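Local structure of esterase YbfF (Escherichia coli, 3BF7) at residues 38-42 with 43-47; 96-99 with 100-104; 156-159 with 160-164; 230-233 with 234-238; 242-245 with 246-250. The protein is an esterase of the alpha/beta hydrolase fold that probably hydrolyses ester or thioester bonds in a crevice beneath a helical cap. The protein carries 1 engineered substitution. One frame throughout, in Å; residues are numbered along the deposited sequence.

Interaction 1: residues 38-42 with 43-47; sequences DLVND and HNIIQ
His43 ND1 donates to the backbone O of Leu39 at 3.0 Å. The oxygen lies in the plane of the imidazole, at its edge. In turn the N-H sits in the carbonyl plane of Leu39, on a lone pair, though the bond is bent to 144°. A second, weak bond runs from His43 ND1 to Asp42 OD1 at 2.9 Å. The carboxylate and ring planes are 75° apart, and the two side chains lie alongside each other. The stronger partner of the Asp42 carboxylate is Arg249, which also pairs with Asp38. Chi1 of -58° sets His43 CG anti to the carbonyl carbon, and the ring turns its ND1 edge to Leu39 O. With an alanine here, Leu39 O would probably be left without its ring N-H donor, and the turn less firmly closed. This is the turn of a beta-alpha-beta unit, where the chain leaves helix 33-39 and enters strand 45-48. Val40 CA makes a CH...O contact of 3.4 Å with His43 O. Packing follows from Ile45, whose CB is directed at residues 38-42. Ile45 CD1 meets Leu39 CB at 3.7 Å. Ile45 CG1 lies against Val40 CB at 3.8 Å, the two side chains crossing at about a right angle. Ile45 also touches Ile19 and Leu21 of the adjacent strand.

Interaction 2: residues 96-99 with 100-104; sequences MALT and ALAPD
Leu98 and Ala102 meet loosely on one side of the helix end, with Leu98 CD1 4.1 Å from Ala102 CB. The leucine reaches forward because CG is anti to the backbone N (chi1 180°). Behind this pair, Ala102 N donates to Leu98 O at 2.9 Å, a nearly straight bond of 167°. The preceding carbonyl, Ala97 O, takes two donors. Leu101 N meets Ala97 O in the carbonyl plane at 3.2 Å, while Ala100 N comes from above that plane. Thr99 turns the other way. Thr99 OG1 folds back to donate to Met96 O at 2.7 Å, in the carbonyl plane, beside the bond from its own backbone N. Thr99 O lies 3.3 Å from both Pro103 CB and Pro103 CD. A valine in place of Thr99 has no hydroxyl, and Met96 O would probably keep the backbone N-H but lose its second donor. The chain leaves helical geometry at Ala102, and Pro103 begins a short 3-10 segment. Leu98 rests on Val72 of helix 64-78 and on Ile106. Thr99 touches Ile106 and Leu109 of strand 106-112, the strand that completes this beta-alpha-beta unit.

Interaction 3: residues 156-159 with 160-164; sequences EGVI and QFLLK
Ile159, Gln160 and Val158 carry most of this contact along one short helix. Ile159 packs one turn ahead onto Leu163, with CG2 3.8 Å from Leu163 CD1. The two side chains lie alongside each other and point the same way. Ile159 CG2, anti to the backbone N, is the branch that touches Leu163. Beneath them, Leu163 N donates to Ile159 O at 3.0 Å, and Leu163 CG sits 3.2 Å from the same oxygen. Val158 repeats the pattern with Leu162. Val158 CG1 meets Leu162 CD1 at 4.0 Å, again alongside, over the bond from Leu162 N to Val158 O. That bond is close to straight, at 169°. Gln160 belongs to the outer side. Gln160 N donates to Glu156 O at 2.9 Å, and Gln160 CG curls over that oxygen at 3.3 Å. The salt-bridge partner of the Glu156 carboxylate is Arg150. Phe161 turns to another face, and its ring meets that of Trp235. On the buried face, Leu163 rests on Ala145, Ala146 and Met149 of helix 142-149, and Val158 and Leu162 touch Ile127 of helix 125-136. This is an amphipathic alpha-helix with i to i+4 contacts, packed among helices. It fits the helical cap for which this esterase is known, with Phe161 near the probable catalytic residues.

Interaction 4: residues 230-233 with 234-238; sequences AGAG and HWVHA
Ala232 and Val236 form the close apolar part of this turn. Ala232 CB points toward the start of the helix and meets Val236 CG1 at 3.9 Å. The second methyl, Val236 CG2, presses on Gly233 O at 3.2 Å. With chi1 at -164°, CG1 stands anti to the backbone N and reaches back to the alanine, leaving CG2 at the oxygen end of the glycine carbonyl. Val236 also touches Asp113 and Ile229, so this side is buried. The N-H of Gly233 is taken by the carboxylate of Glu239. From here the chain makes an inverse gamma turn centred on Trp235, the N-cap residue of helix 236-239. Ala238 N then bonds to Trp235 O at 2.9 Å. In the alpha/beta hydrolase fold, the loop after the last strand normally supplies the catalytic histidine. His234 fits that role: ND1 bonds to Asp113, and NE2 makes a weak bond to Ser89 OG on the probable nucleophile elbow. Its ring is also stacked with Tyr208. His234 CD2 stands 3.7 Å above the Trp235 ring plane, toward the rim, and Trp235 CZ3 lies at the edge of the imidazole. The looser side is the start of the loop. Ala230 and Gly231 are exposed and stay clear of the helix, and Gly231 turns there with a positive phi of 66°.

Interaction 5: residues 242-245 with 246-250; sequences DAVL and RAIRR
Asp242 CG stands between its own backbone N and carbonyl carbon (chi1 60°), and the Arg246 chain bends at chi3 (-62°). These two turns bring the carboxylate and guanidinium together along one side of the helix. Arg246 NH1 donates to Asp242 OD2 at 3.0 Å, with an angle of 151° at the hydrogen, completing a salt bridge. The oxygen lies in the guanidinium plane, but the nitrogen meets the carboxylate from above its plane. One face of the guanidinium covers Ala243 CA, which is 3.6 Å off the plane and toward the rim. Arg246 NH2 comes within 3.7 Å of Ala243 CB. Arg246 is therefore laid back along the preceding turn, its CG 3.2 Å from Asp242 O, the acceptor of its own backbone N-H. On the buried face, Val244 CG1 meets Ile248 CD1 at 3.7 Å, the two side chains crossing at a slant. Ile248 N donates to Val244 O beneath them. Both residues touch Ile201 of strand 198-201. Arg249 N bonds almost straight to Leu245 O, at 2.9 Å. The Arg249 chain runs extended from CG to NE and gives its guanidinium to Asp38 and Asp42. Helix 241-253 has an apolar face against the sheet, while Arg246 and Arg249 pair with acids. The i to i+4 pair probably steadies the exposed side, and Arg249 ties the helix to helix 33-39 and the turn after it.

How the interactions relate
The contacts follow one another along the chain. Interactions 1 and 2 lie on beta-alpha-beta units of the main sheet, with centres 22 Å apart and no touch. Interaction 3 lies on helix 156-163, and its centre is 31 Å from that of interaction 2, on the opposite side of the chain's centre. It meets interaction 4 through Phe161 and Trp235, beside the probable catalytic histidine. Helices 236-239 and 241-253 are consecutive, and interactions 4 and 5 touch, with Val236 against Val244. Interaction 5 returns to interaction 1 through Arg249, Asp38 and Asp42. The C-terminal helix thus joins the probable active-site loop to an early part of the fold.

Interaction 1: residues 38-42 with 43-47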
loop_
_atom_site.group_PDB
_atom_site.type_symbol
_atom_site.label_atom_id
_atom_site.label_comp_id
_atom_site.label_asym_id
_atom_site.label_seq_id
_atom_site.Cartn_x
_atom_site.Cartn_y
_atom_site.Cartn_z
ATOM N N ASP A 38 -14.732 5.731 -4.893
ATOM C CA ASP A 38 -15.761 4.868 -5.457
ATOM C C ASP A 38 -16.370 3.977 -4.381
ATOM O O ASP A 38 -17.590 3.832 -4.290
ATOM C CB ASP A 38 -15.174 4.003 -6.578
ATOM C CG ASP A 38 -16.191 3.054 -7.171
ATOM O OD1 ASP A 38 -16.404 1.970 -6.589
ATOM O OD2 ASP A 38 -16.785 3.402 -8.215
ATOM N N LEU A 39 -15.517 3.396 -3.549
ATOM C CA LEU A 39 -15.978 2.495 -2.504
ATOM C C LEU A 39 -16.781 3.159 -1.384
ATOM O O LEU A 39 -17.540 2.486 -0.690
ATOM C CB LEU A 39 -14.780 1.731 -1.934
ATOM C CG LEU A 39 -14.095 0.825 -2.968
ATOM C CD1 LEU A 39 -12.746 0.360 -2.448
ATOM C CD2 LEU A 39 -14.996 -0.364 -3.290
ATOM N N VAL A 40 -16.633 4.471 -1.218
ATOM C CA VAL A 40 -17.365 5.184 -0.172
ATOM C C VAL A 40 -18.859 5.291 -0.499
ATOM O O VAL A 40 -19.663 5.684 0.348
ATOM C CB VAL A 40 -16.785 6.608 0.055
ATOM C CG1 VAL A 40 -17.118 7.508 -1.121
ATOM C CG2 VAL A 40 -17.319 7.190 1.357
ATOM N N ASN A 41 -19.232 4.944 -1.726
ATOM C CA ASN A 41 -20.635 4.992 -2.119
ATOM C C ASN A 41 -21.443 4.005 -1.286
ATOM O O ASN A 41 -22.612 4.250 -0.975
ATOM C CB ASN A 41 -20.792 4.653 -3.605
ATOM C CG ASN A 41 -20.410 5.807 -4.513
ATOM O OD1 ASN A 41 -21.034 6.869 -4.483
ATOM N ND2 ASN A 41 -19.381 5.605 -5.328
ATOM N N ASP A 42 -20.810 2.896 -0.908
ATOM C CA ASP A 42 -21.485 1.865 -0.132
ATOM C C ASP A 42 -20.671 1.236 1.003
ATOM O O ASP A 42 -21.005 0.151 1.480
ATOM C CB ASP A 42 -22.001 0.774 -1.076
ATOM C CG ASP A 42 -20.927 0.241 -2.005
ATOM O OD1 ASP A 42 -19.856 0.875 -2.118
ATOM O OD2 ASP A 42 -21.165 -0.811 -2.637
ATOM N N HIS A 43 -19.608 1.912 1.434
ATOM C CA HIS A 43 -18.781 1.415 2.537
ATOM C C HIS A 43 -18.210 2.569 3.337
ATOM O O HIS A 43 -17.972 3.644 2.794
ATOM C CB HIS A 43 -17.546 0.638 2.054
ATOM C CG HIS A 43 -17.843 -0.540 1.190
ATOM N ND1 HIS A 43 -18.125 -0.424 -0.153
ATOM C CD2 HIS A 43 -17.854 -1.866 1.465
ATOM C CE1 HIS A 43 -18.294 -1.629 -0.669
ATOM N NE2 HIS A 43 -18.134 -2.521 0.292
ATOM N N ASN A 44 -17.983 2.340 4.626
ATOM C CA ASN A 44 -17.312 3.350 5.425
ATOM C C ASN A 44 -15.872 3.116 4.977
ATOM O O ASN A 44 -15.465 1.967 4.775
ATOM C CB ASN A 44 -17.432 3.073 6.925
ATOM C CG ASN A 44 -18.794 3.430 7.477
ATOM O OD1 ASN A 44 -19.536 4.207 6.875
ATOM N ND2 ASN A 44 -19.124 2.880 8.638
ATOM N N ILE A 45 -15.113 4.190 4.803
ATOM C CA ILE A 45 -13.733 4.079 4.350
ATOM C C ILE A 45 -12.751 4.650 5.358
ATOM O O ILE A 45 -13.031 5.655 6.014
ATOM C CB ILE A 45 -13.523 4.840 3.020
ATOM C CG1 ILE A 45 -14.473 4.304 1.946
ATOM C CG2 ILE A 45 -12.071 4.732 2.578
ATOM C CD1 ILE A 45 -14.269 2.852 1.603
ATOM N N ILE A 46 -11.600 3.994 5.477
ATOM C CA ILE A 46 -10.534 4.453 6.356
ATOM C C ILE A 46 -9.241 4.414 5.546
ATOM O O ILE A 46 -8.781 3.341 5.144
ATOM C CB ILE A 46 -10.353 3.555 7.606
ATOM C CG1 ILE A 46 -11.638 3.526 8.440
ATOM C CG2 ILE A 46 -9.194 4.079 8.451
ATOM C CD1 ILE A 46 -12.685 2.561 7.929
ATOM N N GLN A 47 -8.678 5.585 5.278
ATOM C CA GLN A 47 -7.423 5.686 4.541
ATOM C C GLN A 47 -6.342 5.968 5.575
ATOM O O GLN A 47 -6.428 6.953 6.306
ATOM C CB GLN A 47 -7.495 6.826 3.524
ATOM C CG GLN A 47 -8.444 6.549 2.363
ATOM C CD GLN A 47 -8.772 7.788 1.555
ATOM O OE1 GLN A 47 -9.902 8.278 1.583
ATOM N NE2 GLN A 47 -7.788 8.302 0.830
#

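Interaction 2: residues 96-99 with 100-104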
loop_
_atom_site.group_PDB
_atom_site.type_symbol
_atom_site.label_atom_id
_atom_site.label_comp_id
_atom_site.label_asym_id
_atom_site.label_seq_id
_atom_site.Cartn_x
_atom_site.Cartn_y
_atom_site.Cartn_z
ATOM N N MET A 96 -1.379 -8.481 4.339
ATOM C CA MET A 96 -1.203 -9.926 4.328
ATOM C C MET A 96 -0.649 -10.384 5.679
ATOM O O MET A 96 -1.052 -11.423 6.198
ATOM C CB MET A 96 -0.272 -10.362 3.194
ATOM C CG MET A 96 -0.904 -10.221 1.815
ATOM S SD MET A 96 0.099 -10.880 0.465
ATOM C CE MET A 96 1.419 -9.663 0.391
ATOM N N ALA A 97 0.267 -9.609 6.253
ATOM C CA ALA A 97 0.837 -9.959 7.549
ATOM C C ALA A 97 -0.239 -9.925 8.634
ATOM O O ALA A 97 -0.160 -10.667 9.617
ATOM C CB ALA A 97 1.970 -9.001 7.900
ATOM N N LEU A 98 -1.243 -9.070 8.457
ATOM C CA LEU A 98 -2.321 -8.972 9.431
ATOM C C LEU A 98 -3.094 -10.285 9.531
ATOM O O LEU A 98 -3.619 -10.611 10.595
ATOM C CB LEU A 98 -3.276 -7.832 9.061
ATOM C CG LEU A 98 -4.465 -7.616 10.009
ATOM C CD1 LEU A 98 -3.974 -7.284 11.412
ATOM C CD2 LEU A 98 -5.340 -6.493 9.472
ATOM N N THR A 99 -3.166 -11.047 8.441
ATOM C CA THR A 99 -3.889 -12.317 8.494
ATOM C C THR A 99 -3.242 -13.286 9.478
ATOM O O THR A 99 -3.919 -14.143 10.044
ATOM C CB THR A 99 -3.974 -13.026 7.111
ATOM O OG1 THR A 99 -2.673 -13.463 6.700
ATOM C CG2 THR A 99 -4.564 -12.096 6.064
ATOM N N ALA A 100 -1.936 -13.153 9.683
ATOM C CA ALA A 100 -1.222 -14.028 10.604
ATOM C C ALA A 100 -1.310 -13.520 12.039
ATOM O O ALA A 100 -1.345 -14.308 12.984
ATOM C CB ALA A 100 0.238 -14.148 10.184
ATOM N N LEU A 101 -1.361 -12.203 12.196
ATOM C CA LEU A 101 -1.413 -11.596 13.520
ATOM C C LEU A 101 -2.800 -11.557 14.156
ATOM O O LEU A 101 -2.955 -11.912 15.327
ATOM C CB LEU A 101 -0.842 -10.172 13.462
ATOM C CG LEU A 101 -0.674 -9.466 14.808
ATOM C CD1 LEU A 101 0.345 -10.217 15.652
ATOM C CD2 LEU A 101 -0.223 -8.032 14.585
ATOM N N ALA A 102 -3.801 -11.127 13.395
ATOM C CA ALA A 102 -5.163 -11.026 13.915
ATOM C C ALA A 102 -6.184 -11.302 12.819
ATOM O O ALA A 102 -6.909 -10.405 12.387
ATOM C CB ALA A 102 -5.386 -9.637 14.501
ATOM N N PRO A 103 -6.268 -12.560 12.367
ATOM C CA PRO A 103 -7.211 -12.939 11.310
ATOM C C PRO A 103 -8.674 -12.582 11.559
ATOM O O PRO A 103 -9.409 -12.288 10.616
ATOM C CB PRO A 103 -6.991 -14.446 11.174
ATOM C CG PRO A 103 -6.553 -14.853 12.550
ATOM C CD PRO A 103 -5.593 -13.749 12.918
ATOM N N ASP A 104 -9.097 -12.601 12.818
ATOM C CA ASP A 104 -10.486 -12.290 13.138
ATOM C C ASP A 104 -10.858 -10.829 12.899
ATOM O O ASP A 104 -12.037 -10.472 12.929
ATOM C CB ASP A 104 -10.797 -12.671 14.589
ATOM C CG ASP A 104 -10.639 -14.159 14.846
ATOM O OD1 ASP A 104 -11.057 -14.960 13.984
ATOM O OD2 ASP A 104 -10.106 -14.528 15.913
#

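Interaction 3: residues 156-159 with 160-164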
loop_
_atom_site.group_PDB
_atom_site.type_symbol
_atom_site.label_atom_id
_atom_site.label_comp_id
_atom_site.label_asym_id
_atom_site.label_seq_id
_atom_site.Cartn_x
_atom_site.Cartn_y
_atom_site.Cartn_z
ATOM N N GLU A 156 8.168 10.171 -15.156
ATOM C CA GLU A 156 7.447 11.323 -14.626
ATOM C C GLU A 156 6.365 10.938 -13.618
ATOM O O GLU A 156 6.145 11.650 -12.639
ATOM C CB GLU A 156 6.828 12.132 -15.769
ATOM C CG GLU A 156 6.191 13.442 -15.324
ATOM C CD GLU A 156 7.204 14.449 -14.803
ATOM O OE1 GLU A 156 6.783 15.442 -14.173
ATOM O OE2 GLU A 156 8.418 14.257 -15.028
ATOM N N GLY A 157 5.693 9.817 -13.856
ATOM C CA GLY A 157 4.651 9.377 -12.943
ATOM C C GLY A 157 5.194 9.097 -11.554
ATOM O O GLY A 157 4.561 9.429 -10.549
ATOM N N VAL A 158 6.368 8.479 -11.494
ATOM C CA VAL A 158 6.993 8.165 -10.217
ATOM C C VAL A 158 7.390 9.459 -9.515
ATOM O O VAL A 158 7.188 9.615 -8.309
ATOM C CB VAL A 158 8.241 7.279 -10.414
ATOM C CG1 VAL A 158 8.941 7.058 -9.082
ATOM C CG2 VAL A 158 7.836 5.940 -11.018
ATOM N N ILE A 159 7.950 10.393 -10.274
ATOM C CA ILE A 159 8.357 11.670 -9.711
ATOM C C ILE A 159 7.167 12.396 -9.086
ATOM O O ILE A 159 7.249 12.871 -7.954
ATOM C CB ILE A 159 9.003 12.570 -10.791
ATOM C CG1 ILE A 159 10.340 11.964 -11.227
ATOM C CG2 ILE A 159 9.200 13.981 -10.253
ATOM C CD1 ILE A 159 11.003 12.692 -12.383
ATOM N N GLN A 160 6.057 12.472 -9.815
ATOM C CA GLN A 160 4.876 13.157 -9.297
ATOM C C GLN A 160 4.295 12.450 -8.078
ATOM O O GLN A 160 3.801 13.101 -7.159
ATOM C CB GLN A 160 3.823 13.300 -10.398
ATOM C CG GLN A 160 4.285 14.185 -11.550
ATOM C CD GLN A 160 4.626 15.600 -11.107
ATOM O OE1 GLN A 160 5.505 16.247 -11.677
ATOM N NE2 GLN A 160 3.921 16.091 -10.094
ATOM N N PHE A 161 4.355 11.122 -8.068
ATOM C CA PHE A 161 3.860 10.340 -6.941
ATOM C C PHE A 161 4.670 10.702 -5.697
ATOM O O PHE A 161 4.110 10.995 -4.641
ATOM C CB PHE A 161 3.998 8.846 -7.254
ATOM C CG PHE A 161 4.034 7.967 -6.037
ATOM C CD1 PHE A 161 2.921 7.835 -5.210
ATOM C CD2 PHE A 161 5.195 7.273 -5.712
ATOM C CE1 PHE A 161 2.970 7.021 -4.078
ATOM C CE2 PHE A 161 5.253 6.459 -4.585
ATOM C CZ PHE A 161 4.137 6.333 -3.766
ATOM N N LEU A 162 5.991 10.692 -5.829
ATOM C CA LEU A 162 6.863 11.025 -4.711
ATOM C C LEU A 162 6.625 12.447 -4.218
ATOM O O LEU A 162 6.598 12.696 -3.012
ATOM C CB LEU A 162 8.329 10.860 -5.121
ATOM C CG LEU A 162 8.764 9.428 -5.452
ATOM C CD1 LEU A 162 10.160 9.444 -6.051
ATOM C CD2 LEU A 162 8.720 8.568 -4.197
ATOM N N LEU A 163 6.443 13.375 -5.152
ATOM C CA LEU A 163 6.233 14.772 -4.799
ATOM C C LEU A 163 4.961 15.037 -4.001
ATOM O O LEU A 163 4.828 16.094 -3.381
ATOM C CB LEU A 163 6.272 15.642 -6.059
ATOM C CG LEU A 163 7.672 15.777 -6.668
ATOM C CD1 LEU A 163 7.595 16.543 -7.980
ATOM C CD2 LEU A 163 8.591 16.495 -5.685
ATOM N N LYS A 164 4.026 14.091 -4.005
ATOM C CA LYS A 164 2.809 14.261 -3.222
ATOM C C LYS A 164 3.220 14.357 -1.754
ATOM O O LYS A 164 2.497 14.922 -0.933
ATOM C CB LYS A 164 1.869 13.070 -3.414
ATOM C CG LYS A 164 1.271 12.951 -4.807
ATOM C CD LYS A 164 0.335 14.106 -5.113
ATOM C CE LYS A 164 -0.372 13.899 -6.443
ATOM N NZ LYS A 164 -1.395 14.953 -6.687
#

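Interaction 4: residues 230-233 with 234-238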
loop_
_atom_site.group_PDB
_atom_site.type_symbol
_atom_site.label_atom_id
_atom_site.label_comp_id
_atom_site.label_asym_id
_atom_site.label_seq_id
_atom_site.Cartn_x
_atom_site.Cartn_y
_atom_site.Cartn_z
ATOM N N ALA A 230 -4.033 -5.931 -17.749
ATOM C CA ALA A 230 -3.171 -5.771 -18.914
ATOM C C ALA A 230 -2.727 -4.327 -19.133
ATOM O O ALA A 230 -3.485 -3.389 -18.905
ATOM C CB ALA A 230 -3.885 -6.288 -20.162
ATOM N N GLY A 231 -1.483 -4.167 -19.571
ATOM C CA GLY A 231 -0.948 -2.845 -19.844
ATOM C C GLY A 231 -0.787 -1.925 -18.651
ATOM O O GLY A 231 -0.803 -0.702 -18.802
ATOM N N ALA A 232 -0.624 -2.498 -17.463
ATOM C CA ALA A 232 -0.460 -1.684 -16.266
ATOM C C ALA A 232 0.830 -1.994 -15.521
ATOM O O ALA A 232 1.246 -3.149 -15.427
ATOM C CB ALA A 232 -1.654 -1.874 -15.338
ATOM N N GLY A 233 1.451 -0.942 -14.998
ATOM C CA GLY A 233 2.674 -1.085 -14.235
ATOM C C GLY A 233 2.379 -1.324 -12.764
ATOM O O GLY A 233 1.272 -1.716 -12.394
ATOM N N HIS A 234 3.370 -1.054 -11.922
ATOM C CA HIS A 234 3.257 -1.277 -10.485
ATOM C C HIS A 234 2.155 -0.503 -9.761
ATOM O O HIS A 234 1.521 -1.043 -8.857
ATOM C CB HIS A 234 4.612 -1.009 -9.831
ATOM C CG HIS A 234 4.645 -1.293 -8.363
ATOM N ND1 HIS A 234 4.258 -2.503 -7.824
ATOM C CD2 HIS A 234 5.052 -0.531 -7.321
ATOM C CE1 HIS A 234 4.428 -2.473 -6.515
ATOM N NE2 HIS A 234 4.908 -1.289 -6.184
ATOM N N TRP A 235 1.934 0.757 -10.121
ATOM C CA TRP A 235 0.869 1.529 -9.480
ATOM C C TRP A 235 -0.387 1.332 -10.331
ATOM O O TRP A 235 -0.896 2.258 -10.969
ATOM C CB TRP A 235 1.268 3.008 -9.385
ATOM C CG TRP A 235 2.296 3.280 -8.304
ATOM C CD1 TRP A 235 2.054 3.679 -7.017
ATOM C CD2 TRP A 235 3.717 3.137 -8.416
ATOM N NE1 TRP A 235 3.238 3.794 -6.324
ATOM C CE2 TRP A 235 4.272 3.468 -7.158
ATOM C CE3 TRP A 235 4.575 2.762 -9.457
ATOM C CZ2 TRP A 235 5.651 3.434 -6.916
ATOM C CZ3 TRP A 235 5.947 2.730 -9.215
ATOM C CH2 TRP A 235 6.469 3.065 -7.953
ATOM N N VAL A 236 -0.869 0.090 -10.331
ATOM C CA VAL A 236 -2.031 -0.312 -11.123
ATOM C C VAL A 236 -3.251 0.584 -10.958
ATOM O O VAL A 236 -3.904 0.940 -11.938
ATOM C CB VAL A 236 -2.456 -1.763 -10.789
ATOM C CG1 VAL A 236 -3.393 -2.290 -11.869
ATOM C CG2 VAL A 236 -1.234 -2.656 -10.653
ATOM N N HIS A 237 -3.557 0.936 -9.716
ATOM C CA HIS A 237 -4.711 1.778 -9.418
ATOM C C HIS A 237 -4.577 3.185 -9.984
ATOM O O HIS A 237 -5.578 3.853 -10.247
ATOM C CB HIS A 237 -4.920 1.860 -7.908
ATOM C CG HIS A 237 -3.694 2.271 -7.160
ATOM N ND1 HIS A 237 -2.577 1.470 -7.074
ATOM C CD2 HIS A 237 -3.393 3.414 -6.499
ATOM C CE1 HIS A 237 -1.638 2.104 -6.394
ATOM N NE2 HIS A 237 -2.108 3.284 -6.034
ATOM N N ALA A 238 -3.344 3.642 -10.164
ATOM C CA ALA A 238 -3.108 4.973 -10.704
ATOM C C ALA A 238 -3.287 4.995 -12.219
ATOM O O ALA A 238 -3.717 6.000 -12.787
ATOM C CB ALA A 238 -1.705 5.439 -10.341
#

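Interaction 5: residues 242-245 with 246-250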
loop_
_atom_site.group_PDB
_atom_site.type_symbol
_atom_site.label_atom_id
_atom_site.label_comp_id
_atom_site.label_asym_id
_atom_site.label_seq_id
_atom_site.Cartn_x
_atom_site.Cartn_y
_atom_site.Cartn_z
ATOM N N ASP A 242 -10.368 2.064 -13.039
ATOM C CA ASP A 242 -11.633 1.419 -13.373
ATOM C C ASP A 242 -11.493 -0.101 -13.395
ATOM O O ASP A 242 -12.317 -0.815 -12.827
ATOM C CB ASP A 242 -12.144 1.922 -14.729
ATOM C CG ASP A 242 -11.177 1.634 -15.861
ATOM O OD1 ASP A 242 -9.985 1.996 -15.745
ATOM O OD2 ASP A 242 -11.612 1.051 -16.875
ATOM N N ALA A 243 -10.446 -0.595 -14.049
ATOM C CA ALA A 243 -10.218 -2.032 -14.126
ATOM C C ALA A 243 -9.970 -2.604 -12.732
ATOM O O ALA A 243 -10.427 -3.696 -12.409
ATOM C CB ALA A 243 -9.033 -2.327 -15.034
ATOM N N VAL A 244 -9.241 -1.861 -11.907
ATOM C CA VAL A 244 -8.958 -2.318 -10.554
ATOM C C VAL A 244 -10.258 -2.385 -9.755
ATOM O O VAL A 244 -10.509 -3.363 -9.050
ATOM C CB VAL A 244 -7.947 -1.380 -9.851
ATOM C CG1 VAL A 244 -7.817 -1.748 -8.377
ATOM C CG2 VAL A 244 -6.592 -1.493 -10.529
ATOM N N LEU A 245 -11.092 -1.355 -9.878
ATOM C CA LEU A 245 -12.362 -1.334 -9.162
ATOM C C LEU A 245 -13.315 -2.430 -9.629
ATOM O O LEU A 245 -14.046 -2.996 -8.820
ATOM C CB LEU A 245 -13.021 0.044 -9.282
ATOM C CG LEU A 245 -12.388 1.114 -8.387
ATOM C CD1 LEU A 245 -12.851 2.489 -8.829
ATOM C CD2 LEU A 245 -12.749 0.855 -6.927
ATOM N N ARG A 246 -13.311 -2.743 -10.922
ATOM C CA ARG A 246 -14.181 -3.810 -11.410
ATOM C C ARG A 246 -13.769 -5.129 -10.753
ATOM O O ARG A 246 -14.618 -5.923 -10.344
ATOM C CB ARG A 246 -14.092 -3.942 -12.937
ATOM C CG ARG A 246 -14.733 -2.792 -13.707
ATOM C CD ARG A 246 -15.061 -3.197 -15.144
ATOM N NE ARG A 246 -13.870 -3.548 -15.912
ATOM C CZ ARG A 246 -13.067 -2.671 -16.506
ATOM N NH1 ARG A 246 -13.320 -1.371 -16.435
ATOM N NH2 ARG A 246 -11.998 -3.096 -17.167
ATOM N N ALA A 247 -12.461 -5.353 -10.643
ATOM C CA ALA A 247 -11.953 -6.575 -10.029
ATOM C C ALA A 247 -12.295 -6.604 -8.542
ATOM O O ALA A 247 -12.727 -7.627 -8.011
ATOM C CB ALA A 247 -10.443 -6.672 -10.227
ATOM N N ILE A 248 -12.102 -5.476 -7.870
ATOM C CA ILE A 248 -12.401 -5.392 -6.447
ATOM C C ILE A 248 -13.873 -5.674 -6.169
ATOM O O ILE A 248 -14.199 -6.501 -5.321
ATOM C CB ILE A 248 -12.025 -3.997 -5.881
ATOM C CG1 ILE A 248 -10.500 -3.849 -5.842
ATOM C CG2 ILE A 248 -12.620 -3.809 -4.486
ATOM C CD1 ILE A 248 -10.024 -2.464 -5.454
ATOM N N ARG A 249 -14.766 -5.007 -6.889
ATOM C CA ARG A 249 -16.186 -5.211 -6.656
ATOM C C ARG A 249 -16.677 -6.610 -7.013
ATOM O O ARG A 249 -17.575 -7.133 -6.358
ATOM C CB ARG A 249 -17.000 -4.127 -7.367
ATOM C CG ARG A 249 -16.908 -2.784 -6.637
ATOM C CD ARG A 249 -17.832 -1.740 -7.226
ATOM N NE ARG A 249 -17.852 -0.501 -6.447
ATOM C CZ ARG A 249 -18.412 -0.368 -5.247
ATOM N NH1 ARG A 249 -19.004 -1.401 -4.662
ATOM N NH2 ARG A 249 -18.401 0.811 -4.639
ATOM N N ARG A 250 -16.093 -7.227 -8.033
ATOM C CA ARG A 250 -16.493 -8.583 -8.389
ATOM C C ARG A 250 -16.191 -9.487 -7.189
ATOM O O ARG A 250 -16.993 -10.342 -6.812
ATOM C CB ARG A 250 -15.713 -9.069 -9.612
ATOM C CG ARG A 250 -15.964 -10.530 -9.947
ATOM C CD ARG A 250 -15.101 -10.997 -11.102
ATOM N NE ARG A 250 -15.083 -12.453 -11.210
ATOM C CZ ARG A 250 -14.314 -13.134 -12.054
ATOM N NH1 ARG A 250 -13.491 -12.492 -12.873
ATOM N NH2 ARG A 250 -14.360 -14.459 -12.074
#